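Local coordinates for histidine acid phosphatase (Bifidobacterium longum subsp. infantis, PDB 6RXD), which probably releases phosphate from phytate (inositol hexakisphosphate) and related inositol polyphosphates, acting as a histidine acid phytase of the multiple inositol polyphosphate phosphatase family, at residues V166-N171 / D180-N184; T132-S138 / T391-F397; F123-A127 / R161-N165; R44-R48 / E140-S146. All coordinates share one frame; numbering follows the deposited sequence. Where two conformers were deposited one is given.

Contact 1: residues V166-N171 / D180-N184; sequences VSAPTN and DFQKN
The side-chain carbonyl of Gln-182 accepts from two successive backbone amides of the facing loop. Asn-171 N points almost straight at Gln-182 OE1, 2.9 Å away with an N-H...O angle of 169°. Thr-170 N lies equally close to OE1 but is poorly aligned, so that bond is weak. The other arm of the amide adds a further weak bond, with Gln-182 NE2 donating to Thr-170 OG1 over 3.2 Å. A bend at chi2 (75°) turns the amide back towards the loop. A regular backbone bond follows, Lys-183 N to Asn-171 O at 3.0 Å and 174°, tying the loop to strand 181-183. The carbon CE of Lys-183 rests against the Asn-171 amide while its NZ goes on to Asp-197, and a water joins Asn-171 ND2 to Lys-183 O.

Van der Waals contacts complete the other end: Pro-169 CG rests against the carbonyl Asp-180 O (3.4 Å), and Val-166 CG1 meets Asp-180 CB at 4.0 Å. Farther out, the backbones of Ser-167 and Gln-182 both bond to strand 132-137. The carboxylate of Asp-180 comes close to Glu-151, its partner in a zinc site known for this protein but empty in this chain. Two acidic groups so near each other would probably raise the proton affinity of one of them when no metal is there to balance their charge.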
loop_
_atom_site.group_PDB
_atom_site.type_symbol
_atom_site.label_atom_id
_atom_site.label_comp_id
_atom_site.label_asym_id
_atom_site.label_seq_id
_atom_site.Cartn_x
_atom_site.Cartn_y
_atom_site.Cartn_z
ATOM N N VAL A 166 -25.919 -4.008 -5.653
ATOM C CA VAL A 166 -24.903 -4.117 -4.607
ATOM C C VAL A 166 -25.408 -5.006 -3.476
ATOM O O VAL A 166 -26.533 -4.830 -3.008
ATOM C CB VAL A 166 -24.519 -2.734 -4.046
ATOM C CG1 VAL A 166 -23.479 -2.878 -2.934
ATOM C CG2 VAL A 166 -23.970 -1.860 -5.159
ATOM N N SER A 167 -24.589 -5.969 -3.053
ATOM C CA SER A 167 -24.950 -6.810 -1.913
ATOM C C SER A 167 -24.999 -5.968 -0.640
ATOM O O SER A 167 -24.062 -5.225 -0.340
ATOM C CB SER A 167 -23.946 -7.950 -1.737
ATOM O OG SER A 167 -23.890 -8.761 -2.888
ATOM N N ALA A 168 -26.089 -6.082 0.109
ATOM C CA ALA A 168 -26.202 -5.383 1.386
ATOM C C ALA A 168 -25.306 -6.072 2.407
ATOM O O ALA A 168 -25.394 -7.291 2.586
ATOM C CB ALA A 168 -27.650 -5.383 1.864
ATOM N N PRO A 169 -24.427 -5.303 3.074
ATOM C CA PRO A 169 -23.563 -5.926 4.087
ATOM C C PRO A 169 -24.337 -6.430 5.296
ATOM O O PRO A 169 -25.350 -5.831 5.668
ATOM C CB PRO A 169 -22.642 -4.775 4.517
ATOM C CG PRO A 169 -22.620 -3.856 3.333
ATOM C CD PRO A 169 -24.023 -3.913 2.791
ATOM N N THR A 170 -23.864 -7.523 5.890
ATOM C CA THR A 170 -24.393 -7.979 7.172
ATOM C C THR A 170 -23.710 -7.226 8.307
ATOM O O THR A 170 -24.264 -7.097 9.396
ATOM C CB THR A 170 -24.203 -9.497 7.371
ATOM O OG1 THR A 170 -22.842 -9.859 7.107
ATOM C CG2 THR A 170 -25.123 -10.283 6.446
ATOM N N ASN A 171 -22.502 -6.733 8.040
ATOM C CA ASN A 171 -21.761 -5.919 9.003
ATOM C C ASN A 171 -21.109 -4.714 8.319
ATOM O O ASN A 171 -19.914 -4.740 8.005
ATOM C CB ASN A 171 -20.695 -6.775 9.697
ATOM C CG ASN A 171 -20.128 -6.111 10.943
ATOM O OD1 ASN A 171 -20.731 -5.200 11.508
ATOM N ND2 ASN A 171 -18.968 -6.579 11.381
ATOM N N ASP A 180 -22.261 0.454 1.979
ATOM C CA ASP A 180 -22.196 -0.669 1.052
ATOM C C ASP A 180 -21.039 -1.614 1.338
ATOM O O ASP A 180 -20.915 -2.659 0.695
ATOM C CB ASP A 180 -22.121 -0.172 -0.397
ATOM C CG ASP A 180 -23.404 0.483 -0.857
ATOM O OD1 ASP A 180 -24.457 0.259 -0.224
ATOM O OD2 ASP A 180 -23.366 1.214 -1.863
ATOM N N PHE A 181 -20.204 -1.252 2.308
ATOM C CA PHE A 181 -18.971 -1.993 2.567
ATOM C C PHE A 181 -19.053 -2.970 3.729
ATOM O O PHE A 181 -19.271 -2.575 4.869
ATOM C CB PHE A 181 -17.810 -1.009 2.748
ATOM C CG PHE A 181 -17.402 -0.359 1.467
ATOM C CD1 PHE A 181 -16.355 -0.879 0.724
ATOM C CD2 PHE A 181 -18.122 0.709 0.958
ATOM C CE1 PHE A 181 -15.997 -0.314 -0.488
ATOM C CE2 PHE A 181 -17.771 1.280 -0.256
ATOM C CZ PHE A 181 -16.713 0.755 -0.981
ATOM N N GLN A 182 -18.887 -4.252 3.416
ATOM C CA GLN A 182 -18.849 -5.306 4.422
ATOM C C GLN A 182 -17.474 -5.352 5.083
ATOM O O GLN A 182 -16.461 -5.446 4.406
ATOM C CB GLN A 182 -19.121 -6.648 3.751
ATOM C CG GLN A 182 -18.896 -7.858 4.640
ATOM C CD GLN A 182 -19.994 -8.045 5.656
ATOM O OE1 GLN A 182 -20.987 -7.321 5.650
ATOM N NE2 GLN A 182 -19.819 -9.017 6.546
ATOM N N LYS A 183 -17.435 -5.292 6.409
ATOM C CA LYS A 183 -16.162 -5.395 7.115
ATOM C C LYS A 183 -15.684 -6.847 7.122
ATOM O O LYS A 183 -16.434 -7.758 7.500
ATOM C CB LYS A 183 -16.307 -4.848 8.540
ATOM C CG LYS A 183 -16.508 -3.339 8.584
ATOM C CD LYS A 183 -16.507 -2.798 10.016
ATOM C CE LYS A 183 -17.747 -3.230 10.788
ATOM N NZ LYS A 183 -17.845 -2.484 12.083
ATOM N N ASN A 184 -14.455 -7.070 6.663
ATOM C CA ASN A 184 -13.875 -8.414 6.661
ATOM C C ASN A 184 -12.415 -8.384 7.098
ATOM O O ASN A 184 -11.509 -8.557 6.282
ATOM C CB ASN A 184 -13.991 -9.054 5.271
ATOM C CG ASN A 184 -13.826 -10.559 5.306
ATOM O OD1 ASN A 184 -13.304 -11.119 6.277
ATOM N ND2 ASN A 184 -14.264 -11.224 4.245
HETATM O O HOH W 1 -21.374 -5.095 -0.318
HETATM O O HOH W 2 -17.666 -8.627 9.783
#

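Contact 2: residues T132-S138 / T391-F397; sequences TIAYQSS and TVATFRF
Strands 132-137 and 391-397 lie side by side as parallel neighbours in the mixed sheet of the histidine phosphatase fold, the axes of these short segments 16° apart. Alternating bonds such as Ala-134 N to Ala-393 O (2.9 Å) and Phe-395 N to Ala-134 O (2.8 Å) prove the pairing. Between Thr-132 and Ile-133 the register slips by one residue, a beta bulge that leaves the buried Ala-393 N without a partner.

Tyr-135 can be traced outward. From CB the ring leaves with CG anti to the carbonyl carbon (chi1 -76°), on the face it shares with Ile-133, Phe-395 and Phe-397. Tyr-135 CD1 reaches Phe-397 CE2 at the edge of the tyrosine ring (4.1 Å), CE1 lies 3.7 Å from Phe-395 CD2, and CZ still touches that same carbon. The Tyr-135 and Phe-395 planes stand oblique, at 45°. Phe-181 and Phe-150 border the ring from outside. Replacing Tyr-135 by an alanine removes the ring and is likely to leave Phe-395 CD2 and Phe-397 CE2 without this neighbour, both rings less firmly placed.

On the other face Arg-396 runs to Asp-377 and Glu-40, and Thr-394 CG2 sits over its guanidinium. A water in the guanidinium plane links Arg-396 NE (2.8 Å) to Gln-136 OE1 (2.6 Å).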
loop_
_atom_site.group_PDB
_atom_site.type_symbol
_atom_site.label_atom_id
_atom_site.label_comp_id
_atom_site.label_asym_id
_atom_site.label_seq_id
_atom_site.Cartn_x
_atom_site.Cartn_y
_atom_site.Cartn_z
ATOM N N THR A 132 -24.914 -9.724 -8.417
ATOM C CA THR A 132 -24.633 -8.737 -7.376
ATOM C C THR A 132 -23.144 -8.475 -7.168
ATOM O O THR A 132 -22.285 -9.317 -7.477
ATOM C CB THR A 132 -25.291 -9.104 -6.028
ATOM O OG1 THR A 132 -24.750 -10.340 -5.552
ATOM C CG2 THR A 132 -26.808 -9.244 -6.196
ATOM N N ILE A 133 -22.852 -7.297 -6.629
ATOM C CA ILE A 133 -21.475 -6.872 -6.385
ATOM C C ILE A 133 -21.243 -6.756 -4.880
ATOM O O ILE A 133 -22.044 -6.141 -4.171
ATOM C CB ILE A 133 -21.226 -5.499 -7.030
ATOM C CG1 ILE A 133 -21.366 -5.586 -8.554
ATOM C CG2 ILE A 133 -19.852 -4.946 -6.650
ATOM C CD1 ILE A 133 -21.277 -4.238 -9.256
ATOM N N ALA A 134 -20.159 -7.343 -4.380
ATOM C CA ALA A 134 -19.840 -7.233 -2.951
ATOM C C ALA A 134 -18.664 -6.302 -2.748
ATOM O O ALA A 134 -17.600 -6.523 -3.320
ATOM C CB ALA A 134 -19.535 -8.607 -2.357
ATOM N N TYR A 135 -18.860 -5.256 -1.947
ATOM C CA TYR A 135 -17.776 -4.353 -1.573
ATOM C C TYR A 135 -17.324 -4.699 -0.168
ATOM O O TYR A 135 -18.153 -4.898 0.720
ATOM C CB TYR A 135 -18.264 -2.900 -1.602
ATOM C CG TYR A 135 -18.397 -2.310 -2.988
ATOM C CD1 TYR A 135 -17.276 -1.875 -3.681
ATOM C CD2 TYR A 135 -19.642 -2.168 -3.594
ATOM C CE1 TYR A 135 -17.383 -1.327 -4.941
ATOM C CE2 TYR A 135 -19.758 -1.619 -4.870
ATOM C CZ TYR A 135 -18.620 -1.201 -5.527
ATOM O OH TYR A 135 -18.704 -0.652 -6.785
ATOM N N GLN A 136 -16.015 -4.786 0.042
ATOM C CA GLN A 136 -15.495 -5.118 1.364
ATOM C C GLN A 136 -14.343 -4.216 1.733
ATOM O O GLN A 136 -13.587 -3.787 0.865
ATOM C CB GLN A 136 -15.003 -6.567 1.407
ATOM C CG GLN A 136 -16.090 -7.589 1.122
ATOM C CD GLN A 136 -15.586 -9.021 1.211
ATOM O OE1 GLN A 136 -14.402 -9.268 1.457
ATOM N NE2 GLN A 136 -16.487 -9.970 1.003
ATOM N N SER A 137 -14.216 -3.930 3.025
ATOM C CA SER A 137 -13.016 -3.268 3.526
ATOM C C SER A 137 -12.577 -3.868 4.859
ATOM O O SER A 137 -13.283 -4.677 5.445
ATOM C CB SER A 137 -13.227 -1.758 3.643
ATOM O OG SER A 137 -13.568 -1.398 4.959
ATOM N N SER A 138 -11.386 -3.485 5.315
ATOM C CA SER A 138 -10.881 -3.936 6.598
ATOM C C SER A 138 -11.711 -3.341 7.728
ATOM O O SER A 138 -11.706 -3.858 8.848
ATOM C CB SER A 138 -9.437 -3.477 6.758
ATOM O OG SER A 138 -9.379 -2.064 6.724
ATOM N N THR A 391 -23.105 -13.604 -6.792
ATOM C CA THR A 391 -22.122 -12.531 -6.624
ATOM C C THR A 391 -21.116 -12.567 -7.768
ATOM O O THR A 391 -20.299 -13.485 -7.857
ATOM C CB THR A 391 -21.416 -12.623 -5.264
ATOM O OG1 THR A 391 -22.401 -12.556 -4.222
ATOM C CG2 THR A 391 -20.409 -11.473 -5.089
ATOM N N VAL A 392 -21.187 -11.575 -8.655
ATOM C CA VAL A 392 -20.356 -11.575 -9.857
ATOM C C VAL A 392 -19.031 -10.843 -9.647
ATOM O O VAL A 392 -18.138 -10.913 -10.492
ATOM C CB VAL A 392 -21.085 -10.954 -11.064
ATOM C CG1 VAL A 392 -22.286 -11.800 -11.451
ATOM C CG2 VAL A 392 -21.511 -9.516 -10.768
ATOM N N ALA A 393 -18.911 -10.135 -8.532
ATOM C CA ALA A 393 -17.661 -9.428 -8.231
ATOM C C ALA A 393 -17.486 -9.188 -6.748
ATOM O O ALA A 393 -18.455 -8.926 -6.029
ATOM C CB ALA A 393 -17.601 -8.089 -8.997
ATOM N N THR A 394 -16.238 -9.269 -6.288
ATOM C CA THR A 394 -15.919 -8.909 -4.919
ATOM C C THR A 394 -14.781 -7.912 -4.995
ATOM O O THR A 394 -13.698 -8.253 -5.474
ATOM C CB THR A 394 -15.497 -10.140 -4.099
ATOM O OG1 THR A 394 -16.521 -11.144 -4.189
ATOM C CG2 THR A 394 -15.297 -9.764 -2.639
ATOM N N PHE A 395 -15.044 -6.675 -4.567
ATOM C CA PHE A 395 -14.040 -5.609 -4.586
ATOM C C PHE A 395 -13.627 -5.295 -3.149
ATOM O O PHE A 395 -14.454 -4.865 -2.336
ATOM C CB PHE A 395 -14.600 -4.343 -5.252
ATOM C CG PHE A 395 -14.984 -4.521 -6.704
ATOM C CD1 PHE A 395 -14.098 -5.082 -7.613
ATOM C CD2 PHE A 395 -16.232 -4.118 -7.152
ATOM C CE1 PHE A 395 -14.455 -5.232 -8.959
ATOM C CE2 PHE A 395 -16.601 -4.266 -8.487
ATOM C CZ PHE A 395 -15.708 -4.821 -9.395
ATOM N N ARG A 396 -12.351 -5.521 -2.833
ATOM C CA ARG A 396 -11.854 -5.425 -1.458
ATOM C C ARG A 396 -10.845 -4.297 -1.326
ATOM O O ARG A 396 -10.058 -4.058 -2.249
ATOM C CB ARG A 396 -11.142 -6.722 -1.049
ATOM C CG ARG A 396 -11.946 -8.010 -1.194
ATOM C CD ARG A 396 -11.000 -9.182 -1.065
ATOM N NE ARG A 396 -11.645 -10.490 -1.229
ATOM C CZ ARG A 396 -11.800 -11.108 -2.395
ATOM N NH1 ARG A 396 -11.373 -10.539 -3.515
ATOM N NH2 ARG A 396 -12.385 -12.302 -2.439
ATOM N N PHE A 397 -10.855 -3.637 -0.166
ATOM C CA PHE A 397 -10.014 -2.464 0.083
ATOM C C PHE A 397 -9.309 -2.587 1.416
ATOM O O PHE A 397 -9.939 -2.853 2.435
ATOM C CB PHE A 397 -10.864 -1.189 0.010
ATOM C CG PHE A 397 -11.500 -1.014 -1.327
ATOM C CD1 PHE A 397 -10.856 -0.297 -2.321
ATOM C CD2 PHE A 397 -12.691 -1.676 -1.631
ATOM C CE1 PHE A 397 -11.405 -0.185 -3.583
ATOM C CE2 PHE A 397 -13.250 -1.575 -2.892
ATOM C CZ PHE A 397 -12.612 -0.835 -3.872
HETATM O O HOH W 3 -12.486 -11.070 1.383
#

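Contact 3: residues F123-A127 / R161-N165; sequences FDQAA and RLIGN
A salt bridge joins Asp-124 and Arg-161, Arg-161 NH1 donating to Asp-124 OD1 over 3.1 Å. The N-H...O angle of 173° shows a straight bond. Its two ends differ: the oxygen lies in the guanidinium plane, whereas the donor stands above the carboxylate, 61° out of its plane. The arginine chain bends at chi3 (-71°) to bring NH1 round to the helix. Tyr-116 OH bonds both to Asp-124 OD1 and to Arg-161 NH2, closing a three-membered polar cluster. With a leucine in place of Asp-124, Arg-161 would probably lose its charge mate, leaving its guanidinium freer to turn although Tyr-116 could still bond to NH2.

Apolar contact centres on Leu-162. Its CD1 lies 3.7 Å from Phe-123 O, the carbonyl that Ala-127 N already uses within the helix, and 4.1 Å from Ala-127 CB. Leu-162 CD2 approaches Phe-123 CB at 4.2 Å, so both methyls press on one helical turn.

At the far end the side-chain amide of Asn-165 is bonded through ND2 to the backbone Gly-131 O, with Ala-126 O 3.1 Å from ND2. Phe-123 and Leu-162 both touch Ile-133 and Phe-154. Helix 120-129 and the loop after helix 141-157 thus pack together at the sheet, as in a layered alpha/beta fold.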
loop_
_atom_site.group_PDB
_atom_site.type_symbol
_atom_site.label_atom_id
_atom_site.label_comp_id
_atom_site.label_asym_id
_atom_site.label_seq_id
_atom_site.Cartn_x
_atom_site.Cartn_y
_atom_site.Cartn_z
ATOM N N PHE A 123 -20.717 -7.071 -16.395
ATOM C CA PHE A 123 -21.575 -6.230 -15.581
ATOM C C PHE A 123 -22.871 -5.842 -16.269
ATOM O O PHE A 123 -23.885 -5.674 -15.602
ATOM C CB PHE A 123 -20.806 -5.019 -15.068
ATOM C CG PHE A 123 -19.772 -5.380 -14.034
ATOM C CD1 PHE A 123 -20.158 -5.961 -12.830
ATOM C CD2 PHE A 123 -18.422 -5.163 -14.272
ATOM C CE1 PHE A 123 -19.206 -6.314 -11.870
ATOM C CE2 PHE A 123 -17.469 -5.518 -13.324
ATOM C CZ PHE A 123 -17.867 -6.090 -12.119
ATOM N N ASP A 124 -22.852 -5.712 -17.591
ATOM C CA ASP A 124 -24.107 -5.495 -18.317
ATOM C C ASP A 124 -25.023 -6.712 -18.218
ATOM O O ASP A 124 -26.243 -6.568 -18.138
ATOM C CB ASP A 124 -23.860 -5.107 -19.780
ATOM C CG ASP A 124 -23.188 -3.754 -19.919
ATOM O OD1 ASP A 124 -23.040 -3.049 -18.896
ATOM O OD2 ASP A 124 -22.816 -3.386 -21.055
ATOM N N GLN A 125 -24.447 -7.914 -18.221
ATOM C CA GLN A 125 -25.233 -9.126 -18.015
ATOM C C GLN A 125 -25.792 -9.157 -16.599
ATOM O O GLN A 125 -26.949 -9.513 -16.387
ATOM C CB GLN A 125 -24.379 -10.372 -18.248
ATOM C CG GLN A 125 -23.911 -10.560 -19.674
ATOM C CD GLN A 125 -23.183 -11.878 -19.861
ATOM O OE1 GLN A 125 -22.009 -11.907 -20.238
ATOM N NE2 GLN A 125 -23.878 -12.977 -19.591
ATOM N N ALA A 126 -24.962 -8.774 -15.633
ATOM C CA ALA A 126 -25.368 -8.744 -14.228
ATOM C C ALA A 126 -26.531 -7.791 -14.008
ATOM O O ALA A 126 -27.454 -8.097 -13.256
ATOM C CB ALA A 126 -24.198 -8.335 -13.350
ATOM N N ALA A 127 -26.474 -6.629 -14.655
ATOM C CA ALA A 127 -27.559 -5.650 -14.567
ATOM C C ALA A 127 -28.869 -6.238 -15.069
ATOM O O ALA A 127 -29.939 -5.896 -14.576
ATOM C CB ALA A 127 -27.219 -4.396 -15.345
ATOM N N ARG A 161 -26.132 1.948 -13.571
ATOM C CA ARG A 161 -26.929 0.759 -13.876
ATOM C C ARG A 161 -26.663 -0.437 -12.958
ATOM O O ARG A 161 -27.377 -1.448 -13.036
ATOM C CB ARG A 161 -26.775 0.364 -15.353
ATOM C CG ARG A 161 -27.431 1.366 -16.318
ATOM C CD ARG A 161 -27.166 1.041 -17.789
ATOM N NE ARG A 161 -25.777 1.302 -18.171
ATOM C CZ ARG A 161 -24.861 0.359 -18.354
ATOM N NH1 ARG A 161 -25.185 -0.920 -18.213
ATOM N NH2 ARG A 161 -23.619 0.693 -18.685
ATOM N N LEU A 162 -25.644 -0.329 -12.101
ATOM C CA LEU A 162 -25.333 -1.396 -11.141
ATOM C C LEU A 162 -25.586 -0.990 -9.688
ATOM O O LEU A 162 -25.333 -1.773 -8.772
ATOM C CB LEU A 162 -23.889 -1.904 -11.298
ATOM C CG LEU A 162 -23.583 -2.889 -12.431
ATOM C CD1 LEU A 162 -24.476 -4.118 -12.340
ATOM C CD2 LEU A 162 -23.719 -2.228 -13.789
ATOM N N ILE A 163 -26.107 0.216 -9.479
ATOM C CA ILE A 163 -26.404 0.692 -8.132
ATOM C C ILE A 163 -27.386 -0.227 -7.383
ATOM O O ILE A 163 -27.232 -0.471 -6.185
ATOM C CB ILE A 163 -26.930 2.142 -8.177
ATOM C CG1 ILE A 163 -25.782 3.107 -8.496
ATOM C CG2 ILE A 163 -27.612 2.528 -6.868
ATOM C CD1 ILE A 163 -26.250 4.521 -8.816
ATOM N N GLY A 164 -28.373 -0.762 -8.089
ATOM C CA GLY A 164 -29.334 -1.661 -7.470
ATOM C C GLY A 164 -28.810 -3.082 -7.342
ATOM O O GLY A 164 -29.515 -3.958 -6.840
ATOM N N ASN A 165 -27.577 -3.312 -7.794
ATOM C CA ASN A 165 -26.975 -4.651 -7.768
ATOM C C ASN A 165 -25.907 -4.836 -6.691
ATOM O O ASN A 165 -25.067 -5.714 -6.810
ATOM C CB ASN A 165 -26.329 -4.974 -9.123
ATOM C CG ASN A 165 -27.340 -5.109 -10.244
ATOM O OD1 ASN A 165 -27.890 -4.116 -10.719
ATOM N ND2 ASN A 165 -27.567 -6.334 -10.691
#

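Contact 4: residues R44-R48 / E140-S146; sequences RHGSR and EARATES
Residues 44-48, Arg-His-Gly-Ser-Arg, match the RHGxR signature of histidine phosphatases, and Arg-48 and Gly-46 meet the first turns of helix 141-157. In relatives the signature histidine accepts the phosphate, and His-45 occupies that place.

Glu-140 comes first along the helix, as its N-cap. Glu-140 OE1 accepts from Ala-143 N at 2.9 Å, while Glu-140 OE2 forms a long salt bridge with Arg-48 NH2 (3.5 Å).

Arg-142 follows. Its CG lies over one face of the Arg-48 guanidinium, 3.5 Å above the plane, and the two guanidinium planes are nearly perpendicular (88°). Bends at chi2 and chi3 fold its chain so that NE and NH1 grip Glu-145 side-on, Arg-142 NH1 to Glu-145 OE2 at 2.7 Å. Clustered arginines of this kind are consistent with a pocket made for phosphate. Ala-143 comes next, its CA 4.0 Å from His-45 CB.

Ser-146 ends the walk with one hydroxyl used twice. It gives its proton to Arg-142 O, which Ser-146 N approaches from the opposite face of the carbonyl plane. The same hydroxyl oxygen also receives the signature loop: Gly-46 N donates to Ser-146 OG over 3.0 Å, at an N-H...O angle of 163°.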
loop_
_atom_site.group_PDB
_atom_site.type_symbol
_atom_site.label_atom_id
_atom_site.label_comp_id
_atom_site.label_asym_id
_atom_site.label_seq_id
_atom_site.Cartn_x
_atom_site.Cartn_y
_atom_site.Cartn_z
ATOM N N ARG A 44 -4.958 -1.691 -2.014
ATOM C CA ARG A 44 -4.534 -0.841 -0.917
ATOM C C ARG A 44 -5.260 0.497 -1.016
ATOM O O ARG A 44 -5.656 0.918 -2.100
ATOM C CB ARG A 44 -3.021 -0.628 -1.029
ATOM C CG ARG A 44 -2.415 0.229 0.071
ATOM C CD ARG A 44 -0.958 0.537 -0.207
ATOM N NE ARG A 44 -0.400 1.323 0.885
ATOM C CZ ARG A 44 0.769 1.945 0.834
ATOM N NH1 ARG A 44 1.504 1.898 -0.280
ATOM N NH2 ARG A 44 1.184 2.635 1.886
ATOM N N HIS A 45 -5.455 1.155 0.119
ATOM C CA HIS A 45 -6.040 2.498 0.118
ATOM C C HIS A 45 -5.183 3.443 -0.727
ATOM O O HIS A 45 -4.015 3.165 -1.016
ATOM C CB HIS A 45 -6.115 3.017 1.555
ATOM C CG HIS A 45 -4.770 3.163 2.195
ATOM N ND1 HIS A 45 -3.919 4.208 1.909
ATOM C CD2 HIS A 45 -4.117 2.374 3.082
ATOM C CE1 HIS A 45 -2.798 4.061 2.595
ATOM N NE2 HIS A 45 -2.894 2.956 3.315
ATOM N N GLY A 46 -5.760 4.576 -1.106
ATOM C CA GLY A 46 -5.043 5.547 -1.904
ATOM C C GLY A 46 -4.139 6.427 -1.055
ATOM O O GLY A 46 -4.088 6.308 0.176
ATOM N N SER A 47 -3.418 7.310 -1.736
ATOM C CA SER A 47 -2.578 8.321 -1.103
ATOM C C SER A 47 -3.270 9.059 0.039
ATOM O O SER A 47 -4.432 9.451 -0.073
ATOM C CB SER A 47 -2.154 9.344 -2.149
ATOM O OG SER A 47 -1.225 8.793 -3.062
ATOM N N ARG A 48 -2.524 9.236 1.130
ATOM C CA ARG A 48 -2.983 9.912 2.342
ATOM C C ARG A 48 -2.022 11.034 2.671
ATOM O O ARG A 48 -0.906 11.063 2.164
ATOM C CB ARG A 48 -2.969 8.941 3.527
ATOM C CG ARG A 48 -3.891 7.751 3.427
ATOM C CD ARG A 48 -3.635 6.803 4.598
ATOM N NE ARG A 48 -3.828 7.451 5.896
ATOM C CZ ARG A 48 -4.329 6.845 6.970
ATOM N NH1 ARG A 48 -4.475 7.518 8.110
ATOM N NH2 ARG A 48 -4.695 5.570 6.908
ATOM N N GLU A 140 -11.200 -0.097 8.339
ATOM C CA GLU A 140 -10.424 1.110 8.611
ATOM C C GLU A 140 -10.937 2.218 7.689
ATOM O O GLU A 140 -11.191 1.978 6.513
ATOM C CB GLU A 140 -8.931 0.833 8.394
ATOM C CG GLU A 140 -7.990 1.925 8.896
ATOM C CD GLU A 140 -7.807 3.028 7.890
ATOM O OE1 GLU A 140 -7.852 2.734 6.678
ATOM O OE2 GLU A 140 -7.610 4.189 8.304
ATOM N N ALA A 141 -11.088 3.426 8.221
ATOM C CA ALA A 141 -11.785 4.488 7.501
ATOM C C ALA A 141 -11.174 4.878 6.157
ATOM O O ALA A 141 -11.902 5.105 5.195
ATOM C CB ALA A 141 -11.962 5.716 8.396
ATOM N N ARG A 142 -9.847 4.972 6.078
ATOM C CA ARG A 142 -9.213 5.344 4.812
ATOM C C ARG A 142 -9.352 4.250 3.751
ATOM O O ARG A 142 -9.450 4.548 2.561
ATOM C CB ARG A 142 -7.744 5.718 5.014
ATOM C CG ARG A 142 -7.498 7.217 5.237
ATOM C CD ARG A 142 -7.971 7.711 6.594
ATOM N NE ARG A 142 -9.363 8.155 6.586
ATOM C CZ ARG A 142 -10.025 8.547 7.671
ATOM N NH1 ARG A 142 -11.291 8.933 7.582
ATOM N NH2 ARG A 142 -9.419 8.548 8.850
ATOM N N ALA A 143 -9.372 2.991 4.177
ATOM C CA ALA A 143 -9.598 1.899 3.228
ATOM C C ALA A 143 -11.037 1.945 2.711
ATOM O O ALA A 143 -11.294 1.774 1.519
ATOM C CB ALA A 143 -9.284 0.536 3.863
ATOM N N THR A 144 -11.974 2.207 3.614
ATOM C CA THR A 144 -13.383 2.288 3.245
ATOM C C THR A 144 -13.605 3.491 2.326
ATOM O O THR A 144 -14.286 3.383 1.299
ATOM C CB THR A 144 -14.273 2.373 4.499
ATOM O OG1 THR A 144 -14.020 1.230 5.330
ATOM C CG2 THR A 144 -15.762 2.395 4.130
ATOM N N GLU A 145 -13.006 4.629 2.677
ATOM C CA GLU A 145 -13.128 5.826 1.844
ATOM C C GLU A 145 -12.501 5.640 0.465
ATOM O O GLU A 145 -12.986 6.180 -0.528
ATOM C CB GLU A 145 -12.529 7.038 2.562
ATOM C CG GLU A 145 -13.386 7.464 3.752
ATOM C CD GLU A 145 -12.623 8.273 4.774
ATOM O OE1 GLU A 145 -11.408 8.492 4.586
ATOM O OE2 GLU A 145 -13.240 8.682 5.777
ATOM N N SER A 146 -11.414 4.881 0.401
ATOM C CA SER A 146 -10.845 4.541 -0.898
ATOM C C SER A 146 -11.856 3.738 -1.697
ATOM O O SER A 146 -12.105 4.026 -2.873
ATOM C CB SER A 146 -9.547 3.750 -0.726
ATOM O OG SER A 146 -8.559 4.576 -0.140
#

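Contacts 1, 2 and 4 follow one sheet from its edge towards the signature loop. Contact 2 pairs strands 132-137 and 391-398; contact 1, with its centre about 8 Å from that of contact 2, adds strand 181-183 on the side of 132-137 away from 391-398 and is nested in the chain loop that contact 2 closes. Contact 3 joins where the strands begin, its centre about 14 Å from that of contact 2, Asn-165 O bonding to Ile-133 N. Contact 4 lies where the strands end, centres about 15 Å apart, with Thr-144 bonded to Ser-137. Contacts 3 and 4, centres about 25 Å apart, do not touch. The parallel strands thus connect a peripheral helix with the RHGxR loop.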